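Local coordinates for MMACHC-like protein (Caenorhabditis elegans, PDB 5UJC) that binds cobalamin and probably catalyses its reductive dealkylation, removing the upper axial ligand with the help of a flavin or glutathione, at residues A[37-42]-A[131-136]; A[45-50]-A[189-194]; A[75-78]-A[82-85]. All coordinates share one frame; numbering follows the deposited sequence.

Contact 1: residues A[37-42]-A[131-136]; sequences EAVGES and KILMQT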
ATOM      1  N   GLU A  37     -17.869   1.202   9.254  1.00 14.71           N
ATOM      2  CA  GLU A  37     -18.744   0.017   9.374  1.00 15.24           C
ATOM      3  C   GLU A  37     -17.907  -1.270   9.479  1.00 13.94           C
ATOM      4  O   GLU A  37     -18.226  -2.166  10.264  1.00 17.09           O
ATOM      5  CB  GLU A  37     -19.734  -0.060   8.178  1.00 19.22           C
ATOM      6  CG  GLU A  37     -20.622  -1.315   8.144  1.00 27.15           C
ATOM      7  CD  GLU A  37     -21.414  -1.463   6.838  1.00 39.69           C
ATOM      8  OE1 GLU A  37     -20.978  -0.918   5.780  1.00 42.90           O
ATOM      9  OE2 GLU A  37     -22.462  -2.145   6.861  1.00 51.85           O
ATOM     10  N   ALA A  38     -16.815  -1.338   8.710  1.00 11.29           N
ATOM     11  CA  ALA A  38     -16.000  -2.522   8.674  1.00 11.17           C
ATOM     12  C   ALA A  38     -15.154  -2.687   9.975  1.00 11.96           C
ATOM     13  O   ALA A  38     -15.098  -3.782  10.541  1.00 14.57           O
ATOM     14  CB  ALA A  38     -15.099  -2.510   7.463  1.00 12.13           C
ATOM     15  N   VAL A  39     -14.481  -1.619  10.413  1.00 11.62           N
ATOM     16  CA  VAL A  39     -13.658  -1.723  11.626  1.00 13.18           C
ATOM     17  C   VAL A  39     -14.474  -1.761  12.878  1.00 15.27           C
ATOM     18  O   VAL A  39     -14.012  -2.276  13.905  1.00 18.77           O
ATOM     19  CB  VAL A  39     -12.565  -0.617  11.742  1.00 13.43           C
ATOM     20  CG1 VAL A  39     -11.600  -0.692  10.567  1.00 14.17           C
ATOM     21  CG2 VAL A  39     -13.153   0.787  11.853  1.00 12.53           C
ATOM     22  N   GLY A  40     -15.701  -1.245  12.803  1.00 14.52           N
ATOM     23  CA  GLY A  40     -16.571  -1.117  13.964  1.00 17.75           C
ATOM     24  C   GLY A  40     -16.678   0.335  14.386  1.00 14.99           C
ATOM     25  O   GLY A  40     -15.659   1.013  14.617  1.00 15.08           O
ATOM     26  N   GLU A  41     -17.907   0.817  14.527  1.00 18.21           N
ATOM     27  CA  GLU A  41     -18.140   2.226  14.782  1.00 16.88           C
ATOM     28  C   GLU A  41     -17.562   2.668  16.138  1.00 14.67           C
ATOM     29  O   GLU A  41     -17.254   3.839  16.326  1.00 14.85           O
ATOM     30  CB  GLU A  41     -19.642   2.540  14.712  1.00 22.90           C
ATOM     31  CG  GLU A  41     -20.216   2.464  13.294  1.00 29.72           C
ATOM     32  CD  GLU A  41     -21.032   1.202  13.042  1.00 42.39           C
ATOM     33  OE1 GLU A  41     -20.487   0.086  13.219  1.00 43.73           O
ATOM     34  OE2 GLU A  41     -22.225   1.324  12.666  1.00 52.53           O
ATOM     35  N   SER A  42     -17.451   1.736  17.079  1.00 13.55           N
ATOM     36  CA  SER A  42     -16.905   2.046  18.383  1.00 13.60           C
ATOM     37  C   SER A  42     -15.510   1.510  18.579  1.00 14.50           C
ATOM     38  O   SER A  42     -14.976   1.563  19.681  1.00 17.91           O
ATOM     39  CB  SER A  42     -17.829   1.537  19.517  1.00 13.89           C
ATOM     40  OG  SER A  42     -18.026   0.119  19.495  1.00 16.45           O
ATOM     41  N   LYS A 131      -2.868   4.540  12.340  1.00  9.56           N
ATOM     42  CA  LYS A 131      -3.940   5.503  12.181  1.00 10.35           C
ATOM     43  C   LYS A 131      -5.028   5.055  11.250  1.00  9.26           C
ATOM     44  O   LYS A 131      -6.176   5.500  11.397  1.00 11.09           O
ATOM     45  CB  LYS A 131      -3.393   6.852  11.739  1.00 11.76           C
ATOM     46  CG  LYS A 131      -2.466   7.482  12.751  1.00 17.89           C
ATOM     47  CD  LYS A 131      -2.361   8.996  12.594  1.00 24.12           C
ATOM     48  CE  LYS A 131      -3.505   9.701  13.303  1.00 26.64           C
ATOM     49  NZ  LYS A 131      -3.126  11.075  13.760  1.00 30.61           N
ATOM     50  N   ILE A 132      -4.694   4.231  10.253  1.00  8.90           N
ATOM     51  CA  ILE A 132      -5.700   3.705   9.345  1.00  9.27           C
ATOM     52  C   ILE A 132      -5.294   2.329   8.867  1.00  9.04           C
ATOM     53  O   ILE A 132      -4.094   2.058   8.664  1.00 10.21           O
ATOM     54  CB  ILE A 132      -5.980   4.672   8.181  1.00 11.31           C
ATOM     55  CG1 ILE A 132      -7.303   4.296   7.479  1.00 13.32           C
ATOM     56  CG2 ILE A 132      -4.814   4.717   7.203  1.00 12.11           C
ATOM     57  CD1 ILE A 132      -7.821   5.383   6.585  1.00 13.10           C
ATOM     58  N   LEU A 133      -6.274   1.424   8.780  1.00  9.34           N
ATOM     59  CA  LEU A 133      -6.004   0.025   8.450  1.00  9.73           C
ATOM     60  C   LEU A 133      -6.179  -0.180   6.962  1.00  8.50           C
ATOM     61  O   LEU A 133      -7.300  -0.190   6.437  1.00  8.93           O
ATOM     62  CB  LEU A 133      -6.919  -0.903   9.269  1.00  9.27           C
ATOM     63  CG  LEU A 133      -6.650  -0.851  10.777  1.00  9.60           C
ATOM     64  CD1 LEU A 133      -7.599  -1.761  11.485  1.00 10.96           C
ATOM     65  CD2 LEU A 133      -5.197  -1.209  11.102  1.00 11.80           C
ATOM     66  N   MET A 134      -5.059  -0.272   6.268  1.00  8.50           N
ATOM     67  CA  MET A 134      -5.053  -0.213   4.807  1.00  8.65           C
ATOM     68  C   MET A 134      -5.718  -1.385   4.114  1.00  8.07           C
ATOM     69  O   MET A 134      -6.363  -1.217   3.075  1.00  9.13           O
ATOM     70  CB  MET A 134      -3.619  -0.092   4.307  1.00  9.27           C
ATOM     71  CG  MET A 134      -2.991   1.206   4.609  1.00  9.36           C
ATOM     72  SD  MET A 134      -3.830   2.556   3.790  1.00 11.25           S
ATOM     73  CE  MET A 134      -2.748   3.905   4.183  1.00 11.21           C
ATOM     74  N   GLN A 135      -5.585  -2.578   4.685  1.00  7.97           N
ATOM     75  CA  GLN A 135      -6.222  -3.753   4.066  1.00  8.17           C
ATOM     76  C   GLN A 135      -7.734  -3.658   4.149  1.00  7.97           C
ATOM     77  O   GLN A 135      -8.448  -4.048   3.222  1.00  9.09           O
ATOM     78  CB  GLN A 135      -5.710  -5.051   4.690  1.00  9.45           C
ATOM     79  CG  GLN A 135      -4.214  -5.230   4.473  1.00  9.09           C
ATOM     80  CD  GLN A 135      -3.594  -6.133   5.493  1.00  9.17           C
ATOM     81  OE1 GLN A 135      -3.728  -5.908   6.703  1.00 10.05           O
ATOM     82  NE2 GLN A 135      -2.920  -7.184   5.026  1.00  9.24           N
ATOM     83  N   THR A 136      -8.232  -3.074   5.232  1.00  8.37           N
ATOM     84  CA  THR A 136      -9.671  -2.825   5.346  1.00  9.54           C
ATOM     85  C   THR A 136     -10.116  -1.772   4.313  1.00  9.47           C
ATOM     86  O   THR A 136     -11.111  -1.974   3.619  1.00  9.81           O
ATOM     87  CB  THR A 136     -10.045  -2.407   6.770  1.00  9.72           C
ATOM     88  OG1 THR A 136      -9.817  -3.512   7.662  1.00 10.53           O
ATOM     89  CG2 THR A 136     -11.498  -2.005   6.869  1.00 10.59           C
TER
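Thr136 meets helix 32-39 with its methyl: CG2 sits 3.7 Å from CB of Ala38 and 3.9 Å from CG1 of Val39, so one carbon bridges two successive residues at the end of that helix. The methyl, anti to the backbone N, is the threonine atom nearest both partners, while OG1 lies beside that N, anti to the carbonyl carbon. Val39 and Thr136 cross at a slant, and the valine offers a single branch, CG1, which stands anti to its own carbonyl carbon. The same CG1 also approaches CD1 of Leu133 at 4.2 Å, the looser end of the contact. All the contacts between the two segments are carbon on carbon; the polar bonds go to partners outside them, from main-chain atoms and from the Gln135 amide. The backbone N of Leu133, the N-cap residue of helix 134-140, is hydrogen-bonded to the hydroxyl of Tyr35. Beside this apolar seam lies the bound methylcobalamin: Val39 O, Ile132 O, Met134 N and Gln135 NE2 all hydrogen-bond to it, making the contact part of the wall of the cobalamin pocket of the MMACHC family.

Contact 2: residues A[45-50]-A[189-194]; sequences FALPYD and VLIFPN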
ATOM      1  N   PHE A  45     -10.210   2.321  15.926  1.00 13.01           N
ATOM      2  CA  PHE A  45      -9.843   2.650  14.567  1.00 12.16           C
ATOM      3  C   PHE A  45     -10.887   3.515  13.851  1.00 12.16           C
ATOM      4  O   PHE A  45     -10.641   4.003  12.777  1.00 12.86           O
ATOM      5  CB  PHE A  45      -9.610   1.350  13.781  1.00 12.42           C
ATOM      6  CG  PHE A  45      -8.408   0.597  14.245  1.00 11.58           C
ATOM      7  CD1 PHE A  45      -7.150   1.027  13.902  1.00 12.31           C
ATOM      8  CD2 PHE A  45      -8.538  -0.510  15.078  1.00 12.14           C
ATOM      9  CE1 PHE A  45      -6.037   0.372  14.364  1.00 13.26           C
ATOM     10  CE2 PHE A  45      -7.431  -1.183  15.520  1.00 13.71           C
ATOM     11  CZ  PHE A  45      -6.179  -0.753  15.146  1.00 12.37           C
ATOM     12  N   ALA A  46     -12.082   3.657  14.426  1.00 12.94           N
ATOM     13  CA  ALA A  46     -13.115   4.474  13.792  1.00 13.98           C
ATOM     14  C   ALA A  46     -12.581   5.903  13.535  1.00 13.37           C
ATOM     15  O   ALA A  46     -11.941   6.481  14.385  1.00 14.83           O
ATOM     16  CB  ALA A  46     -14.356   4.518  14.665  1.00 15.09           C
ATOM     17  N   LEU A  47     -12.839   6.436  12.345  1.00 13.39           N
ATOM     18  CA  LEU A  47     -12.330   7.732  11.968  1.00 14.50           C
ATOM     19  C   LEU A  47     -13.392   8.806  12.200  1.00 15.19           C
ATOM     20  O   LEU A  47     -14.585   8.560  11.966  1.00 15.48           O
ATOM     21  CB  LEU A  47     -11.927   7.722  10.500  1.00 15.80           C
ATOM     22  CG  LEU A  47     -10.811   6.747  10.156  1.00 16.78           C
ATOM     23  CD1 LEU A  47     -10.682   6.588   8.633  1.00 17.50           C
ATOM     24  CD2 LEU A  47      -9.495   7.217  10.758  1.00 21.55           C
ATOM     25  N   PRO A  48     -12.961  10.013  12.632  1.00 15.77           N
ATOM     26  CA  PRO A  48     -13.895  11.043  13.099  1.00 18.12           C
ATOM     27  C   PRO A  48     -14.423  11.945  11.960  1.00 17.52           C
ATOM     28  O   PRO A  48     -14.227  13.150  11.980  1.00 20.66           O
ATOM     29  CB  PRO A  48     -13.044  11.843  14.082  1.00 19.60           C
ATOM     30  CG  PRO A  48     -11.687  11.779  13.495  1.00 21.44           C
ATOM     31  CD  PRO A  48     -11.563  10.373  12.957  1.00 17.71           C
ATOM     32  N   TYR A  49     -15.090  11.331  10.995  1.00 15.48           N
ATOM     33  CA  TYR A  49     -15.697  12.045   9.882  1.00 15.76           C
ATOM     34  C   TYR A  49     -17.068  11.488   9.629  1.00 15.46           C
ATOM     35  O   TYR A  49     -17.324  10.301   9.892  1.00 17.21           O
ATOM     36  CB  TYR A  49     -14.835  11.898   8.608  1.00 16.15           C
ATOM     37  CG  TYR A  49     -13.426  12.348   8.803  1.00 16.58           C
ATOM     38  CD1 TYR A  49     -13.091  13.685   8.707  1.00 18.79           C
ATOM     39  CD2 TYR A  49     -12.433  11.443   9.124  1.00 16.44           C
ATOM     40  CE1 TYR A  49     -11.804  14.110   8.951  1.00 19.10           C
ATOM     41  CE2 TYR A  49     -11.144  11.848   9.336  1.00 17.37           C
ATOM     42  CZ  TYR A  49     -10.833  13.190   9.260  1.00 18.94           C
ATOM     43  OH  TYR A  49      -9.560  13.606   9.482  1.00 26.46           O
ATOM     44  N   ASP A  50     -17.942  12.305   9.058  1.00 18.79           N
ATOM     45  CA  ASP A  50     -19.273  11.835   8.643  1.00 19.63           C
ATOM     46  C   ASP A  50     -19.191  10.687   7.636  1.00 16.48           C
ATOM     47  O   ASP A  50     -18.223  10.594   6.846  1.00 16.53           O
ATOM     48  CB  ASP A  50     -20.095  12.990   8.042  1.00 23.65           C
ATOM     49  CG  ASP A  50     -20.439  14.082   9.074  1.00 33.11           C
ATOM     50  OD1 ASP A  50     -20.331  13.831  10.294  1.00 31.75           O
ATOM     51  OD2 ASP A  50     -20.802  15.202   8.644  1.00 43.89           O
ATOM     52  N   VAL A 189      -3.903   7.206   2.370  1.00  8.25           N
ATOM     53  CA  VAL A 189      -5.281   7.571   2.206  1.00  8.49           C
ATOM     54  C   VAL A 189      -5.411   9.078   2.363  1.00  9.01           C
ATOM     55  O   VAL A 189      -4.866   9.664   3.299  1.00 10.16           O
ATOM     56  CB  VAL A 189      -6.188   6.860   3.235  1.00  9.52           C
ATOM     57  CG1 VAL A 189      -7.571   7.493   3.265  1.00 10.07           C
ATOM     58  CG2 VAL A 189      -6.289   5.359   2.936  1.00  9.51           C
ATOM     59  N   LEU A 190      -6.092   9.687   1.408  1.00  9.36           N
ATOM     60  CA  LEU A 190      -6.457  11.100   1.446  1.00  9.37           C
ATOM     61  C   LEU A 190      -7.902  11.220   1.869  1.00  9.86           C
ATOM     62  O   LEU A 190      -8.763  10.522   1.332  1.00 11.05           O
ATOM     63  CB  LEU A 190      -6.288  11.725   0.072  1.00 11.57           C
ATOM     64  CG  LEU A 190      -4.956  11.549  -0.630  1.00 15.45           C
ATOM     65  CD1 LEU A 190      -5.006  12.170  -2.008  1.00 15.95           C
ATOM     66  CD2 LEU A 190      -3.816  12.107   0.148  1.00 24.11           C
ATOM     67  N   ILE A 191      -8.161  12.052   2.865  1.00 11.09           N
ATOM     68  CA  ILE A 191      -9.524  12.262   3.346  1.00 11.46           C
ATOM     69  C   ILE A 191      -9.887  13.723   3.094  1.00 12.64           C
ATOM     70  O   ILE A 191      -9.113  14.606   3.400  1.00 13.22           O
ATOM     71  CB  ILE A 191      -9.636  11.939   4.847  1.00 11.95           C
ATOM     72  CG1 ILE A 191      -9.153  10.497   5.113  1.00 13.53           C
ATOM     73  CG2 ILE A 191     -11.086  12.127   5.338  1.00 13.88           C
ATOM     74  CD1 ILE A 191      -9.126  10.094   6.584  1.00 14.47           C
ATOM     75  N   PHE A 192     -11.081  13.947   2.537  1.00 12.26           N
ATOM     76  CA  PHE A 192     -11.552  15.289   2.146  1.00 12.52           C
ATOM     77  C   PHE A 192     -12.771  15.676   2.983  1.00 13.18           C
ATOM     78  O   PHE A 192     -13.909  15.379   2.609  1.00 14.65           O
ATOM     79  CB  PHE A 192     -11.886  15.290   0.676  1.00 12.02           C
ATOM     80  CG  PHE A 192     -10.712  14.932  -0.200  1.00 11.32           C
ATOM     81  CD1 PHE A 192      -9.842  15.907  -0.640  1.00 12.81           C
ATOM     82  CD2 PHE A 192     -10.454  13.611  -0.538  1.00 12.41           C
ATOM     83  CE1 PHE A 192      -8.734  15.566  -1.395  1.00 13.04           C
ATOM     84  CE2 PHE A 192      -9.338  13.282  -1.304  1.00 12.30           C
ATOM     85  CZ  PHE A 192      -8.488  14.258  -1.718  1.00 11.73           C
ATOM     86  N   PRO A 193     -12.539  16.317   4.141  1.00 14.47           N
ATOM     87  CA  PRO A 193     -13.634  16.480   5.095  1.00 16.91           C
ATOM     88  C   PRO A 193     -14.805  17.305   4.584  1.00 16.91           C
ATOM     89  O   PRO A 193     -15.915  17.166   5.112  1.00 22.88           O
ATOM     90  CB  PRO A 193     -12.958  17.188   6.292  1.00 18.86           C
ATOM     91  CG  PRO A 193     -11.526  16.829   6.181  1.00 19.73           C
ATOM     92  CD  PRO A 193     -11.249  16.753   4.705  1.00 15.15           C
ATOM     93  N   ASN A 194     -14.568  18.167   3.585  1.00 18.49           N
ATOM     94  CA  ASN A 194     -15.637  19.019   3.043  1.00 20.88           C
ATOM     95  C   ASN A 194     -16.312  18.458   1.798  1.00 21.39           C
ATOM     96  O   ASN A 194     -17.165  19.125   1.218  1.00 27.65           O
ATOM     97  CB  ASN A 194     -15.093  20.431   2.734  1.00 23.39           C
ATOM     98  CG  ASN A 194     -14.551  21.130   3.966  1.00 26.26           C
ATOM     99  OD1 ASN A 194     -13.503  21.776   3.918  1.00 41.72           O
ATOM    100  ND2 ASN A 194     -15.251  20.992   5.078  1.00 31.58           N
TER
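Tyr49 lays its ring over Ile191, and the main interaction is a CH-pi contact. CG2 of Ile191 stands 3.9 Å from the centroid of the Tyr49 ring and only 5° off the ring normal, so the methyl sits almost directly over the middle of one face. With CG2 anti to the backbone N and CG1 beside that N, the two branches of Ile191 part, one going to the ring centre and the other toward CE2 and Leu47.

The remaining contacts are plain apolar packing. The second branch of Ile191 ends in CD1, which touches the ring near CE2 of Tyr49 at 3.8 Å and also meets CD1 of Leu47 at 4.3 Å; one isoleucine thus serves two residues of the loop. At CE1 of Tyr49 the ring of Pro193 comes alongside, its CG 3.9 Å away, with both side chains pointing the same way. With the ring gone, as for an alanine here, the CG2 and CD1 methyls of Ile191 would probably lose their aromatic cover and CG of Pro193 its contact with CE1.

Pro48, between the two contributing loop residues, is the centre of an inverse gamma turn, closed by a weak bond from Tyr49 N to Leu47 O. The loop runs from helix 32-39 to strand 53-60 and here covers strand 185-196, an inner strand of the four-stranded antiparallel sheet; Ile191 also packs on Ile32 of that helix, Thr53 of strand 53-60 and Leu119 of strand 117-120.

Contact 3: residues A[75-78]-A[82-85]; sequences QKTM and SFDE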
ATOM      1  N   GLN A  75      18.511  10.441  -9.924  1.00 12.35           N
ATOM      2  CA  GLN A  75      18.629  11.886  -9.785  1.00 13.63           C
ATOM      3  C   GLN A  75      19.312  12.256  -8.469  1.00 11.96           C
ATOM      4  O   GLN A  75      20.150  13.149  -8.432  1.00 13.27           O
ATOM      5  CB  GLN A  75      17.248  12.543  -9.861  1.00 15.94           C
ATOM      6  CG  GLN A  75      17.295  14.067  -9.845  1.00 19.65           C
ATOM      7  CD  GLN A  75      18.056  14.619 -11.043  1.00 21.80           C
ATOM      8  OE1 GLN A  75      17.693  14.358 -12.187  1.00 29.19           O
ATOM      9  NE2 GLN A  75      19.124  15.366 -10.786  1.00 25.51           N
ATOM     10  N   LYS A  76      18.921  11.609  -7.369  1.00 11.59           N
ATOM     11  CA  LYS A  76      19.539  11.917  -6.094  1.00 11.82           C
ATOM     12  C   LYS A  76      21.021  11.618  -6.104  1.00 12.16           C
ATOM     13  O   LYS A  76      21.801  12.335  -5.490  1.00 13.39           O
ATOM     14  CB  LYS A  76      18.834  11.185  -4.951  1.00 13.09           C
ATOM     15  CG  LYS A  76      17.452  11.718  -4.661  1.00 16.06           C
ATOM     16  CD  LYS A  76      17.522  13.100  -4.027  1.00 18.95           C
ATOM     17  CE  LYS A  76      16.179  13.688  -3.748  1.00 22.03           C
ATOM     18  NZ  LYS A  76      16.363  15.065  -3.201  1.00 30.49           N
ATOM     19  N   THR A  77      21.414  10.574  -6.794  1.00 11.53           N
ATOM     20  CA  THR A  77      22.827  10.229  -6.893  1.00 11.86           C
ATOM     21  C   THR A  77      23.578  11.327  -7.620  1.00 14.00           C
ATOM     22  O   THR A  77      24.685  11.733  -7.178  1.00 16.20           O
ATOM     23  CB  THR A  77      23.015   8.842  -7.566  1.00 12.44           C
ATOM     24  OG1 THR A  77      22.369   7.826  -6.776  1.00 13.92           O
ATOM     25  CG2 THR A  77      24.450   8.498  -7.711  1.00 16.87           C
ATOM     26  N   MET A  78      22.996  11.831  -8.694  1.00 16.25           N
ATOM     27  CA  MET A  78      23.590  12.974  -9.409  1.00 18.45           C
ATOM     28  C   MET A  78      23.695  14.196  -8.483  1.00 19.40           C
ATOM     29  O   MET A  78      24.757  14.847  -8.407  1.00 20.62           O
ATOM     30  CB  MET A  78      22.765  13.313 -10.647  1.00 20.05           C
ATOM     31  CG  MET A  78      23.277  14.528 -11.440  1.00 22.77           C
ATOM     32  SD  MET A  78      24.969  14.305 -12.023  1.00 26.28           S
ATOM     33  CE  MET A  78      24.690  13.275 -13.458  1.00 27.21           C
ATOM     34  N   SER A  82      27.595  11.087  -5.575  1.00 15.55           N
ATOM     35  CA  SER A  82      27.999   9.683  -5.607  1.00 14.50           C
ATOM     36  C   SER A  82      26.971   8.845  -4.896  1.00 14.17           C
ATOM     37  O   SER A  82      26.213   9.349  -4.040  1.00 13.81           O
ATOM     38  CB  SER A  82      29.360   9.490  -4.926  1.00 16.25           C
ATOM     39  OG  SER A  82      29.257   9.647  -3.511  1.00 17.21           O
ATOM     40  N   PHE A  83      26.963   7.559  -5.214  1.00 13.27           N
ATOM     41  CA  PHE A  83      26.095   6.637  -4.547  1.00 15.62           C
ATOM     42  C   PHE A  83      26.396   6.567  -3.036  1.00 15.42           C
ATOM     43  O   PHE A  83      25.473   6.527  -2.200  1.00 15.19           O
ATOM     44  CB  PHE A  83      26.192   5.248  -5.200  1.00 17.92           C
ATOM     45  CG  PHE A  83      25.269   4.236  -4.598  1.00 20.31           C
ATOM     46  CD1 PHE A  83      23.907   4.324  -4.797  1.00 22.50           C
ATOM     47  CD2 PHE A  83      25.756   3.235  -3.829  1.00 24.19           C
ATOM     48  CE1 PHE A  83      23.063   3.409  -4.254  1.00 23.40           C
ATOM     49  CE2 PHE A  83      24.918   2.286  -3.296  1.00 25.32           C
ATOM     50  CZ  PHE A  83      23.572   2.377  -3.512  1.00 23.80           C
ATOM     51  N   ASP A  84      27.669   6.522  -2.670  1.00 15.61           N
ATOM     52  CA  ASP A  84      28.010   6.409  -1.253  1.00 18.19           C
ATOM     53  C   ASP A  84      27.478   7.623  -0.462  1.00 14.93           C
ATOM     54  O   ASP A  84      26.997   7.481   0.645  1.00 16.51           O
ATOM     55  CB  ASP A  84      29.518   6.269  -1.059  1.00 21.77           C
ATOM     56  CG  ASP A  84      30.045   4.887  -1.443  1.00 24.39           C
ATOM     57  OD1 ASP A  84      29.262   3.912  -1.501  1.00 27.97           O
ATOM     58  OD2 ASP A  84      31.252   4.775  -1.674  1.00 30.22           O
ATOM     59  N   GLU A  85      27.496   8.803  -1.078  1.00 14.46           N
ATOM     60  CA  GLU A  85      26.948   9.989  -0.421  1.00 14.90           C
ATOM     61  C   GLU A  85      25.431   9.928  -0.249  1.00 14.22           C
ATOM     62  O   GLU A  85      24.922  10.263   0.802  1.00 14.27           O
ATOM     63  CB  GLU A  85      27.350  11.278  -1.155  1.00 17.76           C
ATOM     64  CG  GLU A  85      27.081  12.560  -0.348  1.00 22.03           C
ATOM     65  CD  GLU A  85      27.883  12.644   0.968  1.00 29.27           C
ATOM     66  OE1 GLU A  85      28.877  11.887   1.129  1.00 33.36           O
ATOM     67  OE2 GLU A  85      27.529  13.490   1.832  1.00 35.90           O
TER
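Ser82 OG accepts the backbone N-H of Glu85 over 3.1 Å, with an angle of 155° at the hydrogen. This bond lies within 82-85 and caps the first turn of helix 83-89, giving one of its leading N-H groups an acceptor that the helix itself cannot supply. Ser82 is thus a classic N-cap, and its backbone N lies near the C-terminal turn of helix 62-80: it is 3.4 Å from Thr77 O, but the angle is too poor for a hydrogen bond.

Thr77 does most of the touching from helix 62-80. Its methyl CG2, anti to the backbone N, presses against the start of the second helix, 3.7 Å from Phe83 N and 3.8 Å from Ser82 C. The hydroxyl takes the other branch, beside its own backbone N, where OG1 is hydrogen-bonded to Val73 O one turn back in the same helix. From there OG1 also lies at the edge of the Phe83 ring, near its plane and 4.3 Å from CD1. Two consecutive helices, 62-80 and 83-89, are joined here by a short connection capped by Ser82, far from the cobalamin site.

CB of Phe83 leaves the backbone pointing away from 75-78, and the ring packs against helix 257-265. There it meets the ring of Trp257 with the planes at about 80°, and Val264 of the same helix touches both Thr77 and Phe83.

How the contacts relate
Contacts 1 and 2 are neighbours, with centres 11 Å apart and their segments alternating along the chain. They touch directly: Leu133 packs on Phe45 and Ile132 on Leu47, so apolar packing runs from the cobalamin pocket to the four-stranded sheet. Contact 1 is buried and lines the ligand; contact 2 is partly buried. Helix 32-39 serves both, holding part of contact 1 and packing on Leu47 and Ile191 of contact 2. Contact 3, between helices 62-80 and 83-89, is partly buried at the periphery, 27 Å from the chain's centre against 15 and 18 Å for contacts 1 and 2. It joins sequence neighbours, and its main polar bond caps a helix, whereas the first two bring distant segments together through carbon contacts.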